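Local coordinates for protein geranyltranstransferase (Marinomonas sp. MED121, PDB 4F62) that probably catalyses chain-elongating condensation of isoprenyl diphosphates, as a putative farnesyl diphosphate synthase of the polyprenyl synthetase family, at residues I48-T53 with A73-H78; I138-E143 with V189-L194; Q142-A147 with G182-A187. All coordinates share one frame; numbering follows the deposited sequence.

Contact 1 (I48-T53 with A73-H78); sequences IRPMLT and ALESIH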
loop_
_atom_site.group_PDB
_atom_site.type_symbol
_atom_site.label_atom_id
_atom_site.label_comp_id
_atom_site.label_asym_id
_atom_site.label_seq_id
_atom_site.Cartn_x
_atom_site.Cartn_y
_atom_site.Cartn_z
ATOM N N ILE A 48 -17.338 -1.970 10.730
ATOM C CA ILE A 48 -17.649 -3.394 10.662
ATOM C C ILE A 48 -16.382 -4.242 10.662
ATOM O O ILE A 48 -16.278 -5.243 11.377
ATOM C CB ILE A 48 -18.390 -3.714 9.368
ATOM C CG1 ILE A 48 -19.736 -2.996 9.341
ATOM C CG2 ILE A 48 -18.554 -5.203 9.213
ATOM C CD1 ILE A 48 -20.605 -3.335 10.478
ATOM N N ARG A 49 -15.408 -3.841 9.857
ATOM C CA ARG A 49 -14.183 -4.631 9.760
ATOM C C ARG A 49 -13.347 -4.606 11.045
ATOM O O ARG A 49 -12.899 -5.657 11.515
ATOM C CB ARG A 49 -13.392 -4.254 8.493
ATOM C CG ARG A 49 -14.173 -4.663 7.224
ATOM C CD ARG A 49 -13.749 -3.907 5.960
ATOM N NE ARG A 49 -14.725 -4.104 4.876
ATOM C CZ ARG A 49 -15.916 -3.510 4.814
ATOM N NH1 ARG A 49 -16.296 -2.672 5.775
ATOM N NH2 ARG A 49 -16.728 -3.750 3.789
ATOM N N PRO A 50 -13.128 -3.416 11.629
ATOM C CA PRO A 50 -12.567 -3.472 12.988
ATOM C C PRO A 50 -13.374 -4.335 13.975
ATOM O O PRO A 50 -12.762 -5.131 14.696
ATOM C CB PRO A 50 -12.565 -2.004 13.418
ATOM C CG PRO A 50 -12.236 -1.283 12.124
ATOM C CD PRO A 50 -13.039 -2.056 11.059
ATOM N N MET A 51 -14.696 -4.203 14.011
ATOM C CA MET A 51 -15.491 -5.018 14.932
ATOM C C MET A 51 -15.245 -6.522 14.757
ATOM O O MET A 51 -15.058 -7.238 15.734
ATOM C CB MET A 51 -16.987 -4.685 14.822
ATOM C CG MET A 51 -17.307 -3.275 15.300
ATOM S SD MET A 51 -19.065 -2.918 15.512
ATOM C CE MET A 51 -19.605 -2.978 13.811
ATOM N N LEU A 52 -15.231 -6.995 13.512
ATOM C CA LEU A 52 -14.936 -8.399 13.234
ATOM C C LEU A 52 -13.542 -8.781 13.715
ATOM O O LEU A 52 -13.339 -9.874 14.236
ATOM C CB LEU A 52 -15.016 -8.676 11.729
ATOM C CG LEU A 52 -16.417 -8.707 11.119
ATOM C CD1 LEU A 52 -16.296 -8.746 9.598
ATOM C CD2 LEU A 52 -17.213 -9.910 11.639
ATOM N N THR A 53 -12.576 -7.885 13.525
ATOM C CA THR A 53 -11.195 -8.154 13.925
ATOM C C THR A 53 -11.087 -8.343 15.434
ATOM O O THR A 53 -10.491 -9.316 15.919
ATOM C CB THR A 53 -10.264 -7.015 13.482
ATOM O OG1 THR A 53 -10.482 -6.757 12.088
ATOM C CG2 THR A 53 -8.781 -7.387 13.702
ATOM N N ALA A 73 -5.568 -0.989 10.171
ATOM C CA ALA A 73 -5.083 -1.166 8.800
ATOM C C ALA A 73 -6.229 -1.524 7.872
ATOM O O ALA A 73 -6.344 -0.981 6.766
ATOM C CB ALA A 73 -3.998 -2.249 8.720
ATOM N N LEU A 74 -7.070 -2.450 8.317
ATOM C CA LEU A 74 -8.229 -2.864 7.522
ATOM C C LEU A 74 -9.176 -1.685 7.296
ATOM O O LEU A 74 -9.709 -1.504 6.199
ATOM C CB LEU A 74 -8.975 -4.004 8.227
ATOM C CG LEU A 74 -8.233 -5.342 8.158
ATOM C CD1 LEU A 74 -8.695 -6.248 9.275
ATOM C CD2 LEU A 74 -8.482 -6.003 6.816
ATOM N N GLU A 75 -9.385 -0.874 8.328
ATOM C CA GLU A 75 -10.262 0.285 8.166
ATOM C C GLU A 75 -9.652 1.300 7.186
ATOM O O GLU A 75 -10.374 1.947 6.422
ATOM C CB GLU A 75 -10.575 0.941 9.523
ATOM C CG GLU A 75 -11.604 2.055 9.431
ATOM C CD GLU A 75 -13.012 1.550 9.056
ATOM O OE1 GLU A 75 -13.267 0.329 9.143
ATOM O OE2 GLU A 75 -13.882 2.383 8.687
ATOM N N SER A 76 -8.324 1.418 7.193
ATOM C CA SER A 76 -7.642 2.345 6.281
ATOM C C SER A 76 -7.739 1.891 4.840
ATOM O O SER A 76 -7.955 2.708 3.942
ATOM C CB SER A 76 -6.165 2.555 6.661
ATOM O OG SER A 76 -6.096 3.218 7.912
ATOM N N ILE A 77 -7.565 0.592 4.618
ATOM C CA ILE A 77 -7.759 0.027 3.292
ATOM C C ILE A 77 -9.198 0.285 2.815
ATOM O O ILE A 77 -9.415 0.788 1.707
ATOM C CB ILE A 77 -7.453 -1.484 3.264
ATOM C CG1 ILE A 77 -5.948 -1.703 3.471
ATOM C CG2 ILE A 77 -7.879 -2.087 1.926
ATOM C CD1 ILE A 77 -5.071 -1.036 2.379
ATOM N N HIS A 78 -10.166 -0.039 3.667
ATOM C CA HIS A 78 -11.574 0.145 3.345
ATOM C C HIS A 78 -11.846 1.612 3.004
ATOM O O HIS A 78 -12.489 1.920 1.985
ATOM C CB HIS A 78 -12.437 -0.320 4.524
ATOM C CG HIS A 78 -13.905 -0.106 4.324
ATOM N ND1 HIS A 78 -14.597 -0.633 3.253
ATOM C CD2 HIS A 78 -14.809 0.579 5.058
ATOM C CE1 HIS A 78 -15.868 -0.277 3.335
ATOM N NE2 HIS A 78 -16.025 0.458 4.428
HETATM O O HOH W 1 -15.229 -1.349 8.251
#

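Contact 2 (I138-E143 with V189-L194); sequences IKLIQE and VRMGAL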
loop_
_atom_site.group_PDB
_atom_site.type_symbol
_atom_site.label_atom_id
_atom_site.label_comp_id
_atom_site.label_asym_id
_atom_site.label_seq_id
_atom_site.Cartn_x
_atom_site.Cartn_y
_atom_site.Cartn_z
ATOM N N ILE A 138 4.697 -9.757 9.771
ATOM C CA ILE A 138 4.871 -10.115 8.361
ATOM C C ILE A 138 3.679 -10.954 7.892
ATOM O O ILE A 138 3.142 -10.722 6.812
ATOM C CB ILE A 138 6.201 -10.847 8.112
ATOM C CG1 ILE A 138 7.359 -9.845 8.172
ATOM C CG2 ILE A 138 6.203 -11.576 6.754
ATOM C CD1 ILE A 138 7.405 -8.885 6.989
ATOM N N LYS A 139 3.240 -11.892 8.731
ATOM C CA LYS A 139 2.084 -12.723 8.399
ATOM C C LYS A 139 0.837 -11.861 8.209
ATOM O O LYS A 139 0.090 -12.048 7.248
ATOM C CB LYS A 139 1.864 -13.797 9.477
ATOM C CG LYS A 139 0.603 -14.656 9.314
ATOM C CD LYS A 139 0.614 -15.546 8.055
ATOM C CE LYS A 139 -0.600 -16.502 8.039
ATOM N NZ LYS A 139 -0.858 -17.146 6.712
ATOM N N LEU A 140 0.617 -10.907 9.112
ATOM C CA LEU A 140 -0.558 -10.046 9.005
ATOM C C LEU A 140 -0.486 -9.183 7.742
ATOM O O LEU A 140 -1.504 -8.909 7.092
ATOM C CB LEU A 140 -0.727 -9.179 10.256
ATOM C CG LEU A 140 -0.928 -9.963 11.552
ATOM C CD1 LEU A 140 -0.769 -9.054 12.788
ATOM C CD2 LEU A 140 -2.291 -10.651 11.537
ATOM N N ILE A 141 0.722 -8.775 7.386
ATOM C CA ILE A 141 0.922 -7.984 6.183
ATOM C C ILE A 141 0.580 -8.824 4.955
ATOM O O ILE A 141 -0.104 -8.349 4.038
ATOM C CB ILE A 141 2.363 -7.439 6.125
ATOM C CG1 ILE A 141 2.501 -6.334 7.190
ATOM C CG2 ILE A 141 2.688 -6.914 4.724
ATOM C CD1 ILE A 141 3.925 -5.829 7.417
ATOM N N GLN A 142 1.038 -10.077 4.949
ATOM C CA GLN A 142 0.699 -11.000 3.862
ATOM C C GLN A 142 -0.809 -11.161 3.728
ATOM O O GLN A 142 -1.336 -11.146 2.613
ATOM C CB GLN A 142 1.348 -12.364 4.079
ATOM C CG GLN A 142 2.856 -12.336 3.939
ATOM C CD GLN A 142 3.500 -13.615 4.438
ATOM O OE1 GLN A 142 2.858 -14.415 5.114
ATOM N NE2 GLN A 142 4.778 -13.809 4.117
ATOM N N GLU A 143 -1.489 -11.311 4.867
ATOM C CA GLU A 143 -2.943 -11.429 4.898
ATOM C C GLU A 143 -3.593 -10.207 4.268
ATOM O O GLU A 143 -4.538 -10.331 3.479
ATOM C CB GLU A 143 -3.460 -11.581 6.339
ATOM C CG GLU A 143 -3.164 -12.935 6.997
ATOM C CD GLU A 143 -3.904 -14.104 6.354
ATOM O OE1 GLU A 143 -4.996 -13.898 5.772
ATOM O OE2 GLU A 143 -3.394 -15.245 6.436
ATOM N N VAL A 189 -11.446 -11.325 10.101
ATOM C CA VAL A 189 -11.498 -12.410 11.078
ATOM C C VAL A 189 -10.162 -13.159 11.144
ATOM O O VAL A 189 -9.724 -13.530 12.233
ATOM C CB VAL A 189 -12.697 -13.396 10.855
ATOM C CG1 VAL A 189 -14.011 -12.624 10.679
ATOM C CG2 VAL A 189 -12.445 -14.294 9.664
ATOM N N ARG A 190 -9.507 -13.362 9.996
ATOM C CA ARG A 190 -8.227 -14.077 9.981
ATOM C C ARG A 190 -7.148 -13.304 10.751
ATOM O O ARG A 190 -6.441 -13.854 11.617
ATOM C CB ARG A 190 -7.768 -14.383 8.536
ATOM C CG ARG A 190 -8.613 -15.431 7.800
ATOM C CD ARG A 190 -8.093 -15.660 6.363
ATOM N NE ARG A 190 -6.691 -16.093 6.359
ATOM C CZ ARG A 190 -6.297 -17.347 6.569
ATOM N NH1 ARG A 190 -7.198 -18.301 6.792
ATOM N NH2 ARG A 190 -5.007 -17.651 6.558
ATOM N N MET A 191 -7.022 -12.019 10.444
ATOM C CA MET A 191 -6.014 -11.196 11.105
ATOM C C MET A 191 -6.296 -10.998 12.588
ATOM O O MET A 191 -5.375 -10.997 13.391
ATOM C CB MET A 191 -5.859 -9.845 10.408
ATOM C CG MET A 191 -5.317 -9.964 8.973
ATOM S SD MET A 191 -5.435 -8.386 8.110
ATOM C CE MET A 191 -4.047 -7.498 8.829
ATOM N N GLY A 192 -7.567 -10.823 12.938
ATOM C CA GLY A 192 -7.954 -10.709 14.329
ATOM C C GLY A 192 -7.469 -11.894 15.136
ATOM O O GLY A 192 -6.787 -11.725 16.154
ATOM N N ALA A 193 -7.814 -13.092 14.672
ATOM C CA ALA A 193 -7.425 -14.340 15.336
ATOM C C ALA A 193 -5.901 -14.519 15.376
ATOM O O ALA A 193 -5.314 -14.816 16.429
ATOM C CB ALA A 193 -8.088 -15.513 14.628
ATOM N N LEU A 194 -5.252 -14.332 14.233
ATOM C CA LEU A 194 -3.783 -14.402 14.179
ATOM C C LEU A 194 -3.115 -13.412 15.135
ATOM O O LEU A 194 -2.118 -13.737 15.777
ATOM C CB LEU A 194 -3.280 -14.163 12.748
ATOM C CG LEU A 194 -3.550 -15.253 11.700
ATOM C CD1 LEU A 194 -3.439 -14.667 10.295
ATOM C CD2 LEU A 194 -2.552 -16.409 11.863
#

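Contact 3 (Q142-A147 with G182-A187); sequences QELVVA and GALIKA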
loop_
_atom_site.group_PDB
_atom_site.type_symbol
_atom_site.label_atom_id
_atom_site.label_comp_id
_atom_site.label_asym_id
_atom_site.label_seq_id
_atom_site.Cartn_x
_atom_site.Cartn_y
_atom_site.Cartn_z
ATOM N N GLN A 142 1.038 -10.077 4.949
ATOM C CA GLN A 142 0.699 -11.000 3.862
ATOM C C GLN A 142 -0.809 -11.161 3.728
ATOM O O GLN A 142 -1.336 -11.146 2.613
ATOM C CB GLN A 142 1.348 -12.364 4.079
ATOM C CG GLN A 142 2.856 -12.336 3.939
ATOM C CD GLN A 142 3.500 -13.615 4.438
ATOM O OE1 GLN A 142 2.858 -14.415 5.114
ATOM N NE2 GLN A 142 4.778 -13.809 4.117
ATOM N N GLU A 143 -1.489 -11.311 4.867
ATOM C CA GLU A 143 -2.943 -11.429 4.898
ATOM C C GLU A 143 -3.593 -10.207 4.268
ATOM O O GLU A 143 -4.538 -10.331 3.479
ATOM C CB GLU A 143 -3.460 -11.581 6.339
ATOM C CG GLU A 143 -3.164 -12.935 6.997
ATOM C CD GLU A 143 -3.904 -14.104 6.354
ATOM O OE1 GLU A 143 -4.996 -13.898 5.772
ATOM O OE2 GLU A 143 -3.394 -15.245 6.436
ATOM N N LEU A 144 -3.094 -9.026 4.620
ATOM C CA LEU A 144 -3.707 -7.787 4.147
ATOM C C LEU A 144 -3.454 -7.627 2.652
ATOM O O LEU A 144 -4.335 -7.199 1.904
ATOM C CB LEU A 144 -3.157 -6.572 4.890
ATOM C CG LEU A 144 -3.854 -5.247 4.544
ATOM C CD1 LEU A 144 -5.307 -5.277 4.975
ATOM C CD2 LEU A 144 -3.131 -4.045 5.178
ATOM N N VAL A 145 -2.247 -7.981 2.224
ATOM C CA VAL A 145 -1.866 -7.876 0.820
ATOM C C VAL A 145 -2.775 -8.737 -0.058
ATOM O O VAL A 145 -3.296 -8.279 -1.084
ATOM C CB VAL A 145 -0.387 -8.304 0.615
ATOM C CG1 VAL A 145 -0.159 -8.832 -0.802
ATOM C CG2 VAL A 145 0.540 -7.135 0.908
ATOM N N VAL A 146 -2.980 -9.978 0.352
ATOM C CA VAL A 146 -3.736 -10.893 -0.480
ATOM C C VAL A 146 -5.212 -10.476 -0.542
ATOM O O VAL A 146 -5.883 -10.701 -1.554
ATOM C CB VAL A 146 -3.551 -12.365 -0.027
ATOM C CG1 VAL A 146 -4.413 -12.681 1.164
ATOM C CG2 VAL A 146 -3.880 -13.299 -1.158
ATOM N N ALA A 147 -5.696 -9.836 0.525
ATOM C CA ALA A 147 -7.085 -9.385 0.592
ATOM C C ALA A 147 -7.335 -8.087 -0.167
ATOM O O ALA A 147 -8.430 -7.872 -0.679
ATOM C CB ALA A 147 -7.518 -9.216 2.035
ATOM N N GLY A 182 -15.709 -9.583 -0.092
ATOM C CA GLY A 182 -15.533 -10.785 0.709
ATOM C C GLY A 182 -14.137 -10.884 1.332
ATOM O O GLY A 182 -13.983 -11.235 2.508
ATOM N N ALA A 183 -13.115 -10.572 0.542
ATOM C CA ALA A 183 -11.726 -10.781 0.959
ATOM C C ALA A 183 -11.334 -9.986 2.214
ATOM O O ALA A 183 -10.676 -10.523 3.111
ATOM C CB ALA A 183 -10.762 -10.502 -0.212
ATOM N N LEU A 184 -11.763 -8.727 2.295
ATOM C CA LEU A 184 -11.427 -7.886 3.441
ATOM C C LEU A 184 -12.195 -8.315 4.679
ATOM O O LEU A 184 -11.702 -8.178 5.805
ATOM C CB LEU A 184 -11.701 -6.404 3.164
ATOM C CG LEU A 184 -10.618 -5.495 2.593
ATOM C CD1 LEU A 184 -11.079 -4.047 2.714
ATOM C CD2 LEU A 184 -9.261 -5.697 3.301
ATOM N N ILE A 185 -13.411 -8.817 4.474
ATOM C CA ILE A 185 -14.187 -9.356 5.581
ATOM C C ILE A 185 -13.464 -10.569 6.140
ATOM O O ILE A 185 -13.373 -10.752 7.348
ATOM C CB ILE A 185 -15.597 -9.803 5.113
ATOM C CG1 ILE A 185 -16.407 -8.595 4.637
ATOM C CG2 ILE A 185 -16.316 -10.551 6.219
ATOM C CD1 ILE A 185 -16.590 -7.519 5.688
ATOM N N LYS A 186 -12.960 -11.416 5.246
ATOM C CA LYS A 186 -12.196 -12.591 5.669
ATOM C C LYS A 186 -10.860 -12.204 6.317
ATOM O O LYS A 186 -10.420 -12.832 7.292
ATOM C CB LYS A 186 -11.955 -13.535 4.481
ATOM C CG LYS A 186 -11.363 -14.888 4.876
ATOM C CD LYS A 186 -11.499 -15.926 3.744
ATOM C CE LYS A 186 -10.327 -15.848 2.777
ATOM N NZ LYS A 186 -9.713 -17.192 2.532
ATOM N N ALA A 187 -10.208 -11.185 5.767
ATOM C CA ALA A 187 -8.955 -10.688 6.349
ATOM C C ALA A 187 -9.204 -10.214 7.777
ATOM O O ALA A 187 -8.367 -10.398 8.663
ATOM C CB ALA A 187 -8.390 -9.563 5.518
#

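Contact 1 (I48-T53 with A73-H78)
R49 and H78 are brought face to face by different first torsions. In R49 the chain leaves with CG anti to the carbonyl carbon (chi1 -66°) and runs extended to NE, while H78 sets CG anti to its own backbone N (chi1 177°), which swings the imidazole out to meet it. The guanidinium lies flat on the ring, with centres 3.7 Å apart and planes only 13° from parallel. In this stack of guanidinium on imidazole R49 NH1 sits over the middle of the ring, and H78 ND1 over the middle of the guanidinium.

A water in the guanidinium plane, at its edge, steadies the arginine. It accepts from R49 NH1 at 3.0 Å and from the backbone R49 N in the first turn of its helix, and donates to E75 OE1 at 2.7 Å. The same OE1 comes to 3.1 Å from P50 CD, the glutamate crossing the proline ring; E75 OE2 is held by R47. One turn on, T53 OG1 donates to R49 O at 2.7 Å, out of the carbonyl plane, and L74 CD1 packs against that hydroxyl oxygen at 3.4 Å. A leucine in place of R49 would probably leave H78 without its stacked partner and the bridging water with one donor fewer.

R49 NH1 also bonds a glycerol, probably from the crystallisation liquor, which may mark a pocket; in related prenyl synthases an arginine and a histidine of this region line the isopentenyl diphosphate site, and R49 and H78 probably line its counterpart. The two helices run nearly antiparallel. Around them, helix 5-23 covers P50 and S76, helix 170-194 brings S188 against R49 and L74, helix 108-126 backs A73 and I77, and helix 281-291 closes over I48 and M51.

Contact 2 (I138-E143 with V189-L194)
E143, a buried glutamate, is gripped by two basic residues, R190 from the facing helix and K139 one turn back on its own. R190 takes the carboxylate side-on: R190 NE reaches E143 OE1 at 2.8 Å and R190 NH2 reaches E143 OE2 at 2.9 Å. Both oxygens lie close to the guanidinium plane, yet the carboxylate is turned 38° out of it, and OE1 is met from above the carboxylate plane. In R190 the chain bends at chi3 (58°), which brings the edge of the guanidinium round to E143. K139 NZ adds a third bond, 3.2 Å to E143 OE2, nearly along the C-O direction. That leaves K139 NZ 4.2 Å from R190 NH2, a like-charged closeness that the shared carboxylate probably offsets.

This network flanks an antiparallel helix pair of the all-helical isoprenoid synthase fold, helix 134-148 against helix 170-194. L140 pushes CD2 between two neighbours, 3.8 Å from M191 CB and close to L194 CB. M191 slides past E143 in the opposite direction, its CG 3.6 Å from E143 CB, and its CE lies 3.4 Å from L140 O. L194 crosses E143 at about a right angle, its CD1 touching E143 CG.

R190 has a second acid, D208, at NH1. Q142 NE2 bonds S127 O of the second subunit, and I138 packs on I141 of that subunit.

Contact 3 (Q142-A147 with G182-A187)
A147 meets A183, L184 and A187 in a contact built mainly on alanines, with a leucine from each helix joining in. Among the apolar contacts, A147 CB does most of the work: it touches A187 CB at 3.6 Å, L184 CD2 at 4.1 Å and A183 CB at 4.2 Å, so a single methyl reaches three residues spanning one turn of the other helix. L144 joins from the flank. Its CB points away from 182-187, but with CG anti to the backbone N (chi1 -174°) and a bend at chi2 the chain brings CD1 to within 4.3 Å of L184 CD2, the two leucines meeting methyl to methyl. L184 has chi1 -91°, away from a staggered value, and from there CD2 reaches both A147 and L144.

Contacts of methyls with backbone make up the second group. A183 CB lies 3.5 Å from A147 O, and in return A147 CB lies 3.6 Å from A183 O. With alanine on both sides, the backbones come close here, and the CA atoms of A147 and A183 are 4.9 Å apart. At the other end A187 CB rests more loosely beside E143 O.

Polar bonding between 142-147 and 182-187 is absent, and the polar end of E143 is taken up by R190 further along helix 170-194. The backbone of A147 bonds M153, tying the end of helix 134-148 to the next helix. Helix 65-86 covers both leucines. This antiparallel pair, at 166°, is part of the all-alpha bundle of the polyprenyl synthetase fold and lies in its interior.

From the N terminus, contact 1 comes first and closes a short loop, joining helix 48-60 to the next helix, 65-86. It is complete before the chain reaches helix 134-148. Contacts 2 and 3 then both join that helix to helix 170-194: starting from overlapping segments that share Q142 and E143, they follow one antiparallel pair, with contact 3 the inner closure and contact 2 the outer. The two pairs also touch each other. L74 of contact 1 packs on L144, L184 and A187 of contact 3 and on M191 of contact 2, while T53 rests on G192. The four helices thus pack together within the bundle, with 134-148 also facing the second subunit.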